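Side-chain contacts in Poly(A) RNA polymerase protein 2 (Saccharomyces cerevisiae, PDB 3NYB), which adds poly(A) tails to RNA as the polymerase subunit of the TRAMP surveillance complex, working together with the zinc-knuckle protein Air2p: residues A[190-195]-A[261-266]; A[229-234]-A[284-289]; A[290-295]-A[318-323]. The protein carries 1 engineered substitution. All coordinates share one frame; numbering follows the deposited sequence.

Interaction 1: residues A[190-195]-A[261-266]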
ATOM      1  N   ILE A 190      -3.519   1.161   2.063  1.00 43.41           N
ATOM      2  CA  ILE A 190      -3.462   2.565   2.444  1.00 36.48           C
ATOM      3  C   ILE A 190      -3.521   2.703   3.954  1.00 36.73           C
ATOM      4  O   ILE A 190      -2.729   3.434   4.554  1.00 41.27           O
ATOM      5  CB  ILE A 190      -4.612   3.356   1.834  1.00 34.43           C
ATOM      6  CG1 ILE A 190      -4.629   3.153   0.322  1.00 39.57           C
ATOM      7  CG2 ILE A 190      -4.479   4.818   2.173  1.00 24.96           C
ATOM      8  CD1 ILE A 190      -5.678   3.988  -0.387  1.00 45.76           C
ATOM      9  N   CYS A 191      -4.458   1.983   4.563  1.00 37.96           N
ATOM     10  CA  CYS A 191      -4.601   1.995   6.015  1.00 47.82           C
ATOM     11  C   CYS A 191      -3.298   1.665   6.742  1.00 49.67           C
ATOM     12  O   CYS A 191      -2.855   2.429   7.600  1.00 59.94           O
ATOM     13  CB  CYS A 191      -5.700   1.037   6.467  1.00 41.61           C
ATOM     14  SG  CYS A 191      -5.974   1.097   8.233  1.00 69.43           S
ATOM     15  N   LEU A 192      -2.692   0.531   6.404  1.00 39.70           N
ATOM     16  CA  LEU A 192      -1.469   0.086   7.071  1.00 38.33           C
ATOM     17  C   LEU A 192      -0.382   1.143   7.054  1.00 41.48           C
ATOM     18  O   LEU A 192       0.228   1.440   8.077  1.00 45.62           O
ATOM     19  CB  LEU A 192      -0.928  -1.183   6.423  1.00 36.55           C
ATOM     20  CG  LEU A 192      -1.798  -2.431   6.462  1.00 36.33           C
ATOM     21  CD1 LEU A 192      -1.126  -3.528   5.650  1.00 30.36           C
ATOM     22  CD2 LEU A 192      -2.065  -2.880   7.890  1.00 29.58           C
ATOM     23  N   VAL A 193      -0.132   1.698   5.878  1.00 40.61           N
ATOM     24  CA  VAL A 193       0.879   2.725   5.733  1.00 31.08           C
ATOM     25  C   VAL A 193       0.488   3.933   6.564  1.00 39.94           C
ATOM     26  O   VAL A 193       1.281   4.445   7.345  1.00 44.78           O
ATOM     27  CB  VAL A 193       1.030   3.136   4.269  1.00 24.01           C
ATOM     28  CG1 VAL A 193       2.150   4.148   4.098  1.00 27.96           C
ATOM     29  CG2 VAL A 193       1.306   1.924   3.436  1.00 19.75           C
ATOM     30  N   PHE A 194      -0.748   4.381   6.394  1.00 36.25           N
ATOM     31  CA  PHE A 194      -1.223   5.560   7.096  1.00 31.72           C
ATOM     32  C   PHE A 194      -1.024   5.409   8.599  1.00 43.89           C
ATOM     33  O   PHE A 194      -0.423   6.268   9.245  1.00 47.27           O
ATOM     34  CB  PHE A 194      -2.691   5.813   6.780  1.00 31.95           C
ATOM     35  CG  PHE A 194      -3.330   6.850   7.660  1.00 46.25           C
ATOM     36  CD1 PHE A 194      -2.800   8.129   7.741  1.00 60.07           C
ATOM     37  CD2 PHE A 194      -4.466   6.548   8.397  1.00 46.38           C
ATOM     38  CE1 PHE A 194      -3.387   9.082   8.546  1.00 60.53           C
ATOM     39  CE2 PHE A 194      -5.056   7.491   9.198  1.00 54.65           C
ATOM     40  CZ  PHE A 194      -4.518   8.763   9.274  1.00 61.00           C
ATOM     41  N   SER A 195      -1.527   4.308   9.148  1.00 37.15           N
ATOM     42  CA  SER A 195      -1.377   4.032  10.558  1.00 46.90           C
ATOM     43  C   SER A 195       0.092   4.137  10.949  1.00 57.57           C
ATOM     44  O   SER A 195       0.469   4.973  11.781  1.00 57.77           O
ATOM     45  CB  SER A 195      -1.907   2.640  10.878  1.00 55.69           C
ATOM     46  OG  SER A 195      -1.336   2.150  12.076  1.00 69.62           O
ATOM     47  N   PHE A 261      -5.767 -16.026  12.988  1.00 75.52           N
ATOM     48  CA  PHE A 261      -4.667 -15.367  12.286  1.00 72.72           C
ATOM     49  C   PHE A 261      -5.100 -14.710  10.979  1.00 67.08           C
ATOM     50  O   PHE A 261      -5.093 -15.335   9.918  1.00 69.70           O
ATOM     51  CB  PHE A 261      -3.528 -16.351  12.022  1.00 74.70           C
ATOM     52  CG  PHE A 261      -2.271 -15.698  11.518  1.00 65.97           C
ATOM     53  CD1 PHE A 261      -1.418 -15.046  12.389  1.00 66.23           C
ATOM     54  CD2 PHE A 261      -1.939 -15.743  10.179  1.00 71.73           C
ATOM     55  CE1 PHE A 261      -0.261 -14.447  11.935  1.00 64.58           C
ATOM     56  CE2 PHE A 261      -0.781 -15.146   9.717  1.00 72.52           C
ATOM     57  CZ  PHE A 261       0.059 -14.497  10.599  1.00 64.16           C
ATOM     58  N   SER A 262      -5.458 -13.436  11.063  1.00 62.45           N
ATOM     59  CA  SER A 262      -5.935 -12.707   9.901  1.00 66.27           C
ATOM     60  C   SER A 262      -5.991 -11.208  10.186  1.00 65.86           C
ATOM     61  O   SER A 262      -6.193 -10.786  11.324  1.00 65.40           O
ATOM     62  CB  SER A 262      -7.312 -13.227   9.476  1.00 64.67           C
ATOM     63  OG  SER A 262      -8.272 -13.030  10.498  1.00 62.43           O
ATOM     64  N   LEU A 263      -5.810 -10.408   9.142  1.00 62.13           N
ATOM     65  CA  LEU A 263      -5.792  -8.961   9.282  1.00 53.09           C
ATOM     66  C   LEU A 263      -7.177  -8.446   9.643  1.00 58.20           C
ATOM     67  O   LEU A 263      -8.157  -8.787   8.989  1.00 61.23           O
ATOM     68  CB  LEU A 263      -5.349  -8.326   7.973  1.00 44.08           C
ATOM     69  CG  LEU A 263      -4.544  -7.030   8.046  1.00 38.22           C
ATOM     70  CD1 LEU A 263      -4.726  -6.241   6.755  1.00 45.19           C
ATOM     71  CD2 LEU A 263      -4.963  -6.202   9.237  1.00 41.58           C
ATOM     72  N   ALA A 264      -7.251  -7.619  10.682  1.00 58.97           N
ATOM     73  CA  ALA A 264      -8.518  -7.033  11.107  1.00 52.11           C
ATOM     74  C   ALA A 264      -8.448  -5.518  11.113  1.00 48.19           C
ATOM     75  O   ALA A 264      -7.791  -4.913  11.959  1.00 52.29           O
ATOM     76  CB  ALA A 264      -8.902  -7.540  12.468  1.00 43.01           C
ATOM     77  N   ILE A 265      -9.124  -4.913  10.151  1.00 42.32           N
ATOM     78  CA  ILE A 265      -9.176  -3.470  10.043  1.00 39.91           C
ATOM     79  C   ILE A 265     -10.641  -3.063  10.048  1.00 47.44           C
ATOM     80  O   ILE A 265     -11.443  -3.598   9.280  1.00 48.60           O
ATOM     81  CB  ILE A 265      -8.490  -2.979   8.753  1.00 35.53           C
ATOM     82  CG1 ILE A 265      -6.992  -3.230   8.821  1.00 39.68           C
ATOM     83  CG2 ILE A 265      -8.736  -1.506   8.539  1.00 40.02           C
ATOM     84  CD1 ILE A 265      -6.288  -2.988   7.511  1.00 39.69           C
ATOM     85  N   GLN A 266     -10.983  -2.127  10.929  1.00 47.00           N
ATOM     86  CA  GLN A 266     -12.368  -1.718  11.122  1.00 54.88           C
ATOM     87  C   GLN A 266     -12.951  -1.028   9.895  1.00 54.52           C
ATOM     88  O   GLN A 266     -12.420  -0.015   9.427  1.00 55.60           O
ATOM     89  CB  GLN A 266     -12.480  -0.802  12.340  1.00 60.19           C
ATOM     90  CG  GLN A 266     -13.891  -0.640  12.858  1.00 65.81           C
ATOM     91  CD  GLN A 266     -13.923  -0.174  14.294  1.00 63.87           C
ATOM     92  OE1 GLN A 266     -13.361   0.873  14.631  1.00 67.97           O
ATOM     93  NE2 GLN A 266     -14.584  -0.948  15.153  1.00 51.73           N
TER

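Interaction 2: residues A[229-234]-A[284-289]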
ATOM      1  N   PHE A 229       4.047  -7.095  14.098  1.00 52.82           N
ATOM      2  CA  PHE A 229       2.644  -6.791  14.326  1.00 48.46           C
ATOM      3  C   PHE A 229       1.888  -8.017  14.838  1.00 53.69           C
ATOM      4  O   PHE A 229       1.955  -9.097  14.252  1.00 52.61           O
ATOM      5  CB  PHE A 229       1.985  -6.204  13.079  1.00 41.63           C
ATOM      6  CG  PHE A 229       0.601  -5.662  13.325  1.00 37.56           C
ATOM      7  CD1 PHE A 229       0.415  -4.362  13.750  1.00 34.41           C
ATOM      8  CD2 PHE A 229      -0.516  -6.464  13.139  1.00 49.92           C
ATOM      9  CE1 PHE A 229      -0.866  -3.865  13.981  1.00 41.30           C
ATOM     10  CE2 PHE A 229      -1.796  -5.976  13.368  1.00 49.74           C
ATOM     11  CZ  PHE A 229      -1.968  -4.674  13.792  1.00 45.44           C
ATOM     12  N   GLY A 230       1.182  -7.842  15.952  1.00 50.58           N
ATOM     13  CA  GLY A 230       0.416  -8.922  16.545  1.00 51.31           C
ATOM     14  C   GLY A 230      -0.861  -9.187  15.777  1.00 53.99           C
ATOM     15  O   GLY A 230      -1.949  -8.823  16.215  1.00 60.42           O
ATOM     16  N   TYR A 231      -0.725  -9.817  14.620  1.00 58.43           N
ATOM     17  CA  TYR A 231      -1.870 -10.090  13.765  1.00 63.45           C
ATOM     18  C   TYR A 231      -2.963 -10.837  14.502  1.00 61.63           C
ATOM     19  O   TYR A 231      -4.144 -10.536  14.340  1.00 55.90           O
ATOM     20  CB  TYR A 231      -1.430 -10.876  12.532  1.00 61.79           C
ATOM     21  CG  TYR A 231      -0.728 -10.005  11.532  1.00 57.30           C
ATOM     22  CD1 TYR A 231      -1.449  -9.303  10.580  1.00 50.51           C
ATOM     23  CD2 TYR A 231       0.650  -9.862  11.556  1.00 61.50           C
ATOM     24  CE1 TYR A 231      -0.817  -8.496   9.667  1.00 57.45           C
ATOM     25  CE2 TYR A 231       1.297  -9.053  10.646  1.00 61.09           C
ATOM     26  CZ  TYR A 231       0.555  -8.370   9.703  1.00 57.67           C
ATOM     27  OH  TYR A 231       1.180  -7.554   8.790  1.00 38.20           O
ATOM     28  N   ASP A 232      -2.556 -11.813  15.307  1.00 65.94           N
ATOM     29  CA  ASP A 232      -3.489 -12.616  16.087  1.00 78.43           C
ATOM     30  C   ASP A 232      -4.351 -11.761  17.010  1.00 72.01           C
ATOM     31  O   ASP A 232      -5.556 -11.980  17.107  1.00 73.96           O
ATOM     32  CB  ASP A 232      -2.735 -13.675  16.905  1.00 87.84           C
ATOM     33  CG  ASP A 232      -2.324 -14.880  16.073  1.00 89.18           C
ATOM     34  OD1 ASP A 232      -3.205 -15.694  15.715  1.00 90.41           O
ATOM     35  OD2 ASP A 232      -1.117 -15.017  15.788  1.00 86.42           O
ATOM     36  N   ASP A 233      -3.737 -10.773  17.659  1.00 67.44           N
ATOM     37  CA  ASP A 233      -4.377 -10.052  18.764  1.00 70.70           C
ATOM     38  C   ASP A 233      -4.713  -8.565  18.533  1.00 74.31           C
ATOM     39  O   ASP A 233      -5.549  -8.012  19.244  1.00 75.71           O
ATOM     40  CB  ASP A 233      -3.522 -10.176  20.032  1.00 77.72           C
ATOM     41  CG  ASP A 233      -3.121 -11.610  20.334  1.00 86.05           C
ATOM     42  OD1 ASP A 233      -4.012 -12.459  20.545  1.00 85.74           O
ATOM     43  OD2 ASP A 233      -1.906 -11.889  20.379  1.00 90.21           O
ATOM     44  N   VAL A 234      -4.070  -7.913  17.565  1.00 65.75           N
ATOM     45  CA  VAL A 234      -4.258  -6.472  17.377  1.00 61.05           C
ATOM     46  C   VAL A 234      -5.067  -6.101  16.132  1.00 65.53           C
ATOM     47  O   VAL A 234      -4.858  -6.661  15.060  1.00 72.24           O
ATOM     48  CB  VAL A 234      -2.908  -5.735  17.318  1.00 62.28           C
ATOM     49  CG1 VAL A 234      -3.124  -4.229  17.311  1.00 49.85           C
ATOM     50  CG2 VAL A 234      -2.034  -6.143  18.484  1.00 66.53           C
ATOM     51  N   ASP A 284       1.159 -15.620   4.089  1.00 60.00           N
ATOM     52  CA  ASP A 284       2.187 -15.398   3.077  1.00 55.79           C
ATOM     53  C   ASP A 284       2.477 -13.917   2.896  1.00 47.51           C
ATOM     54  O   ASP A 284       3.576 -13.531   2.503  1.00 46.85           O
ATOM     55  CB  ASP A 284       1.769 -16.011   1.743  1.00 55.17           C
ATOM     56  CG  ASP A 284       1.984 -17.512   1.704  1.00 67.39           C
ATOM     57  OD1 ASP A 284       2.175 -18.110   2.783  1.00 68.60           O
ATOM     58  OD2 ASP A 284       1.970 -18.093   0.598  1.00 65.62           O
ATOM     59  N   ILE A 285       1.484 -13.085   3.178  1.00 45.16           N
ATOM     60  CA  ILE A 285       1.678 -11.647   3.090  1.00 45.17           C
ATOM     61  C   ILE A 285       2.747 -11.212   4.088  1.00 43.84           C
ATOM     62  O   ILE A 285       3.683 -10.500   3.733  1.00 48.63           O
ATOM     63  CB  ILE A 285       0.357 -10.887   3.324  1.00 43.28           C
ATOM     64  CG1 ILE A 285      -0.623 -11.196   2.190  1.00 37.96           C
ATOM     65  CG2 ILE A 285       0.610  -9.391   3.428  1.00 32.46           C
ATOM     66  CD1 ILE A 285      -2.036 -10.763   2.461  1.00 42.68           C
ATOM     67  N   LYS A 286       2.614 -11.669   5.332  1.00 39.69           N
ATOM     68  CA  LYS A 286       3.591 -11.366   6.375  1.00 46.46           C
ATOM     69  C   LYS A 286       4.972 -11.896   6.020  1.00 50.50           C
ATOM     70  O   LYS A 286       5.976 -11.211   6.222  1.00 53.03           O
ATOM     71  CB  LYS A 286       3.150 -11.947   7.717  1.00 49.44           C
ATOM     72  CG  LYS A 286       4.180 -11.790   8.824  1.00 42.48           C
ATOM     73  CD  LYS A 286       3.634 -12.270  10.156  1.00 36.95           C
ATOM     74  CE  LYS A 286       4.651 -12.086  11.283  1.00 41.34           C
ATOM     75  NZ  LYS A 286       4.176 -12.699  12.553  1.00 49.28           N
ATOM     76  N   LYS A 287       5.027 -13.118   5.500  1.00 44.63           N
ATOM     77  CA  LYS A 287       6.295 -13.665   5.015  1.00 53.34           C
ATOM     78  C   LYS A 287       6.937 -12.743   3.982  1.00 46.39           C
ATOM     79  O   LYS A 287       8.139 -12.522   4.009  1.00 52.40           O
ATOM     80  CB  LYS A 287       6.122 -15.073   4.427  1.00 52.37           C
ATOM     81  CG  LYS A 287       6.534 -16.187   5.369  1.00 61.11           C
ATOM     82  CD  LYS A 287       5.361 -17.035   5.831  1.00 74.93           C
ATOM     83  CE  LYS A 287       5.055 -18.130   4.812  1.00 82.55           C
ATOM     84  NZ  LYS A 287       4.334 -19.292   5.413  1.00 70.50           N
ATOM     85  N   ALA A 288       6.124 -12.195   3.084  1.00 40.33           N
ATOM     86  CA  ALA A 288       6.637 -11.360   2.004  1.00 37.62           C
ATOM     87  C   ALA A 288       7.191 -10.017   2.493  1.00 42.68           C
ATOM     88  O   ALA A 288       8.274  -9.609   2.073  1.00 42.15           O
ATOM     89  CB  ALA A 288       5.582 -11.162   0.926  1.00 23.39           C
ATOM     90  N   PHE A 289       6.470  -9.335   3.383  1.00 29.94           N
ATOM     91  CA  PHE A 289       7.008  -8.103   3.963  1.00 40.31           C
ATOM     92  C   PHE A 289       8.358  -8.356   4.628  1.00 42.68           C
ATOM     93  O   PHE A 289       9.295  -7.577   4.488  1.00 42.28           O
ATOM     94  CB  PHE A 289       6.053  -7.494   4.988  1.00 48.41           C
ATOM     95  CG  PHE A 289       4.819  -6.895   4.389  1.00 45.85           C
ATOM     96  CD1 PHE A 289       4.847  -6.338   3.123  1.00 48.46           C
ATOM     97  CD2 PHE A 289       3.635  -6.866   5.101  1.00 37.87           C
ATOM     98  CE1 PHE A 289       3.711  -5.785   2.573  1.00 42.60           C
ATOM     99  CE2 PHE A 289       2.501  -6.311   4.558  1.00 37.20           C
ATOM    100  CZ  PHE A 289       2.539  -5.767   3.289  1.00 39.15           C
TER

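Interaction 3: residues A[290-295]-A[318-323]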
ATOM      1  N   ALA A 290       8.443  -9.450   5.371  1.00 46.00           N
ATOM      2  CA  ALA A 290       9.678  -9.796   6.035  1.00 38.12           C
ATOM      3  C   ALA A 290      10.755 -10.004   4.975  1.00 41.09           C
ATOM      4  O   ALA A 290      11.884  -9.541   5.123  1.00 43.77           O
ATOM      5  CB  ALA A 290       9.485 -11.045   6.853  1.00 39.40           C
ATOM      6  N   GLY A 291      10.395 -10.703   3.902  1.00 32.46           N
ATOM      7  CA  GLY A 291      11.279 -10.855   2.761  1.00 34.58           C
ATOM      8  C   GLY A 291      11.765  -9.502   2.271  1.00 39.26           C
ATOM      9  O   GLY A 291      12.949  -9.312   1.990  1.00 44.80           O
ATOM     10  N   ALA A 292      10.846  -8.548   2.185  1.00 30.56           N
ATOM     11  CA  ALA A 292      11.185  -7.229   1.684  1.00 38.50           C
ATOM     12  C   ALA A 292      12.178  -6.547   2.623  1.00 41.13           C
ATOM     13  O   ALA A 292      13.203  -6.016   2.194  1.00 45.52           O
ATOM     14  CB  ALA A 292       9.928  -6.394   1.502  1.00 29.77           C
ATOM     15  N   PHE A 293      11.869  -6.571   3.910  1.00 36.53           N
ATOM     16  CA  PHE A 293      12.793  -6.096   4.928  1.00 38.79           C
ATOM     17  C   PHE A 293      14.171  -6.753   4.781  1.00 40.34           C
ATOM     18  O   PHE A 293      15.187  -6.065   4.717  1.00 46.26           O
ATOM     19  CB  PHE A 293      12.214  -6.387   6.306  1.00 31.14           C
ATOM     20  CG  PHE A 293      13.127  -6.039   7.422  1.00 46.19           C
ATOM     21  CD1 PHE A 293      12.998  -4.831   8.082  1.00 55.04           C
ATOM     22  CD2 PHE A 293      14.118  -6.917   7.821  1.00 59.38           C
ATOM     23  CE1 PHE A 293      13.840  -4.501   9.119  1.00 60.83           C
ATOM     24  CE2 PHE A 293      14.967  -6.595   8.854  1.00 59.61           C
ATOM     25  CZ  PHE A 293      14.827  -5.385   9.507  1.00 66.29           C
ATOM     26  N   ASP A 294      14.204  -8.084   4.724  1.00 40.29           N
ATOM     27  CA  ASP A 294      15.465  -8.811   4.593  1.00 47.17           C
ATOM     28  C   ASP A 294      16.249  -8.335   3.379  1.00 56.71           C
ATOM     29  O   ASP A 294      17.449  -8.077   3.472  1.00 60.94           O
ATOM     30  CB  ASP A 294      15.221 -10.317   4.485  1.00 51.88           C
ATOM     31  CG  ASP A 294      14.770 -10.933   5.797  1.00 68.51           C
ATOM     32  OD1 ASP A 294      14.468 -10.177   6.744  1.00 80.63           O
ATOM     33  OD2 ASP A 294      14.716 -12.179   5.879  1.00 68.57           O
ATOM     34  N   LEU A 295      15.563  -8.218   2.242  1.00 46.80           N
ATOM     35  CA  LEU A 295      16.197  -7.815   0.991  1.00 41.12           C
ATOM     36  C   LEU A 295      16.756  -6.396   1.055  1.00 43.68           C
ATOM     37  O   LEU A 295      17.918  -6.166   0.713  1.00 36.05           O
ATOM     38  CB  LEU A 295      15.211  -7.941  -0.169  1.00 44.75           C
ATOM     39  CG  LEU A 295      14.874  -9.356  -0.654  1.00 40.93           C
ATOM     40  CD1 LEU A 295      13.489  -9.428  -1.282  1.00 43.50           C
ATOM     41  CD2 LEU A 295      15.920  -9.844  -1.631  1.00 36.56           C
ATOM     42  N   GLY A 318      15.526  -1.960  -6.892  1.00 39.52           N
ATOM     43  CA  GLY A 318      15.372  -2.769  -8.091  1.00 55.23           C
ATOM     44  C   GLY A 318      14.971  -4.224  -7.913  1.00 58.00           C
ATOM     45  O   GLY A 318      14.087  -4.710  -8.618  1.00 53.65           O
ATOM     46  N   ASN A 319      15.630  -4.933  -7.000  1.00 61.26           N
ATOM     47  CA  ASN A 319      15.351  -6.349  -6.818  1.00 55.48           C
ATOM     48  C   ASN A 319      14.218  -6.619  -5.819  1.00 47.44           C
ATOM     49  O   ASN A 319      13.679  -7.722  -5.760  1.00 46.89           O
ATOM     50  CB  ASN A 319      16.624  -7.111  -6.439  1.00 64.67           C
ATOM     51  CG  ASN A 319      16.460  -8.625  -6.577  1.00 77.44           C
ATOM     52  OD1 ASN A 319      15.579  -9.221  -5.963  1.00 88.98           O
ATOM     53  ND2 ASN A 319      17.311  -9.246  -7.381  1.00 69.86           N
ATOM     54  N   VAL A 320      13.834  -5.613  -5.036  1.00 42.21           N
ATOM     55  CA  VAL A 320      12.757  -5.842  -4.057  1.00 41.76           C
ATOM     56  C   VAL A 320      11.385  -5.760  -4.734  1.00 46.77           C
ATOM     57  O   VAL A 320      10.580  -6.707  -4.692  1.00 44.55           O
ATOM     58  CB  VAL A 320      12.849  -4.909  -2.814  1.00 37.62           C
ATOM     59  CG1 VAL A 320      11.752  -5.213  -1.809  1.00 36.51           C
ATOM     60  CG2 VAL A 320      14.200  -5.070  -2.123  1.00 44.99           C
ATOM     61  N   ILE A 321      11.110  -4.589  -5.308  1.00 53.65           N
ATOM     62  CA  ILE A 321      10.013  -4.403  -6.253  1.00 54.86           C
ATOM     63  C   ILE A 321      10.462  -5.163  -7.484  1.00 60.27           C
ATOM     64  O   ILE A 321      11.668  -5.469  -7.594  1.00 78.75           O
ATOM     65  CB  ILE A 321       9.893  -2.938  -6.677  1.00 56.34           C
ATOM     66  CG1 ILE A 321      11.093  -2.535  -7.541  1.00 70.20           C
ATOM     67  CG2 ILE A 321       9.838  -2.037  -5.477  1.00 55.20           C
ATOM     68  CD1 ILE A 321      11.061  -1.085  -8.042  1.00 63.82           C
ATOM     69  N   LYS A 322       9.565  -5.484  -8.412  1.00 38.71           N
ATOM     70  CA  LYS A 322      10.085  -6.079  -9.651  1.00 42.82           C
ATOM     71  C   LYS A 322       9.990  -5.115 -10.811  1.00 48.24           C
ATOM     72  O   LYS A 322      10.971  -4.470 -11.191  1.00 62.65           O
ATOM     73  CB  LYS A 322       9.411  -7.392  -9.992  1.00 44.84           C
ATOM     74  CG  LYS A 322       9.961  -8.551  -9.174  1.00 50.97           C
ATOM     75  CD  LYS A 322      11.313  -8.217  -8.580  1.00 41.34           C
ATOM     76  CE  LYS A 322      12.110  -9.483  -8.281  1.00 54.83           C
ATOM     77  NZ  LYS A 322      13.067  -9.854  -9.366  1.00 58.78           N
ATOM     78  N   TYR A 323       8.799  -5.038 -11.378  1.00 47.91           N
ATOM     79  CA  TYR A 323       8.431  -3.956 -12.291  1.00 55.56           C
ATOM     80  C   TYR A 323       8.532  -4.298 -13.787  1.00 42.33           C
ATOM     81  O   TYR A 323       9.628  -4.479 -14.319  1.00 42.42           O
ATOM     82  CB  TYR A 323       9.148  -2.623 -11.968  1.00 38.64           C
ATOM     83  CG  TYR A 323       8.499  -1.522 -12.763  1.00 39.96           C
ATOM     84  CD1 TYR A 323       7.276  -1.003 -12.372  1.00 33.27           C
ATOM     85  CD2 TYR A 323       9.036  -1.094 -13.970  1.00 33.46           C
ATOM     86  CE1 TYR A 323       6.631  -0.040 -13.124  1.00 43.64           C
ATOM     87  CE2 TYR A 323       8.397  -0.123 -14.734  1.00 25.68           C
ATOM     88  CZ  TYR A 323       7.192   0.400 -14.300  1.00 39.48           C
ATOM     89  OH  TYR A 323       6.532   1.362 -15.034  1.00 50.28           O
TER

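Interaction 1: residues A[190-195]-A[261-266]
I265, the residue with most surface buried here, lays its two methyl branches against one side of the helix that carries C191 and L192. Its CG2 comes up to C191, with I265 CG2 and C191 SG 3.8 Å apart. The longer branch runs alongside: I265 CD1 lies 4.2 Å from C191 SG and equally far from C191 CB, so the cysteine sits against both arms of the isoleucine. The CB of C191 points toward the loop, and SG, anti to the backbone N (chi1 -176°), continues to I265.

L192, one residue on, reaches the same patch with its end. Its CD2 methyl is 4.2 Å from I265 CD1 and 4.4 Å from L263 CD1, while L263 CD1 and I265 CD1 are themselves 3.7 Å apart, making a triangle of methyl groups. This is a helix-against-extended-chain packing within what is probably the helical central domain of a Cid1-type poly(A) polymerase. A264 and Q266 share backbone hydrogen bonds with L236 of strand 234-238, and L236 also touches both C191 and I265.

On the helix side, W153 of helix 145-155 packs on C191, and the carbonyl of L192 accepts a hydrogen bond from the hydroxyl of Y225. L263 continues beyond the triangle to I282, at the start of helix 282-304.

Interaction 2: residues A[229-234]-A[284-289]
Y231 and K286 carry most of this buried contact, and they meet through carbon atoms. The lysine offers the aliphatic part of its chain: K286 CD is 4.0 Å from Y231 CE2 and 4.1 Å from Y231 CD2, approaching that side of the ring obliquely. All its torsions are close to 180°, from chi1 at 174° onward, so the straight chain passes the tyrosine and takes the ammonium group beyond it.

Aromatic packing is the second kind. F289, one helical turn on from K286, presents the edge of its ring near the plane to the tyrosine oxygen, with F289 CD2 4.5 Å from Y231 OH. Within the loop, F229 points an edge at the tyrosine face, its CD2 lying 3.7 Å above the centre of the Y231 ring. Between these two residues, G230 is the centre of an inverse gamma turn closed by Y231 N to F229 O (2.8 Å), in the loop between helix 214-228 and strand 234-238.

Polar ends are satisfied by third parties. Y231 OH hydrogen-bonds to the carbonyl of Y225, which fixes the far end of the ring. K286 NZ bonds to S68 OG of the Air2 chain, and D233 OD2 to S67 OG of that same chain. D232 OD2 stays 6.6 Å from K286 NZ, opposite in charge but not in contact.

Interaction 3: residues A[290-295]-A[318-323]
L295 meets the C-terminal loop along its length, starting at the base of the side chain. Its CB is 3.6 Å from V320 CG2, the closest approach between the two segments. From there CG is anti to the carbonyl carbon (chi1 -73°), and the two methyls diverge beyond it. One methyl stays near V320, with L295 CD1 4.5 Å from V320 CG2. The other goes on toward N319: L295 CD2 lies 4.4 Å from N319 OD1, a loose touch between a methyl and an amide oxygen on the solvent side, where N319 is exposed.

The valine, in turn, uses both its branches on one turn of the helix. While CG2 faces L295, V320 CG1 lies 4.0 Å from A292 CB and 4.1 Å from A292 CA. A292 and L295 are three residues apart and so fall on the same side of the helix, and V320 spans them with a methyl for each. The approach is close at the alanine, the CA atoms of A292 and V320 being 6.1 Å apart.

In the fold, the contact sets N319 and V320 of the C-terminal loop against helix 282-304. A292 also packs on F222 of helix 214-228 and F170 of helix 160-173, while F293 points away from the loop toward helix 214-228. Beyond V320, I321 touches Q169 of helix 160-173 and F28 of helix 17-31.

In the fold
Interactions 1 and 2 are buried, whereas interaction 3 is only partly so, with an exposed asparagine taking part. The first two adjoin, their centres 10 Å apart: F261 of the 261-266 loop packs on the other pair, with F261 CE1 3.8 Å from Y231 CB and F261 CZ 4.2 Å from K286 CD. Interactions 2 and 3 share helix 282-304, using successive stretches of it, and interaction 1 reaches its start through L263. The chemistry follows position. Interaction 1 is methyls and a sulfur, interaction 2 mixes rings with a lysine whose charged end serves the Air2 interface, and interaction 3 is aliphatic packing of V320 in the C-terminal loop, with one loose methyl-to-amide touch.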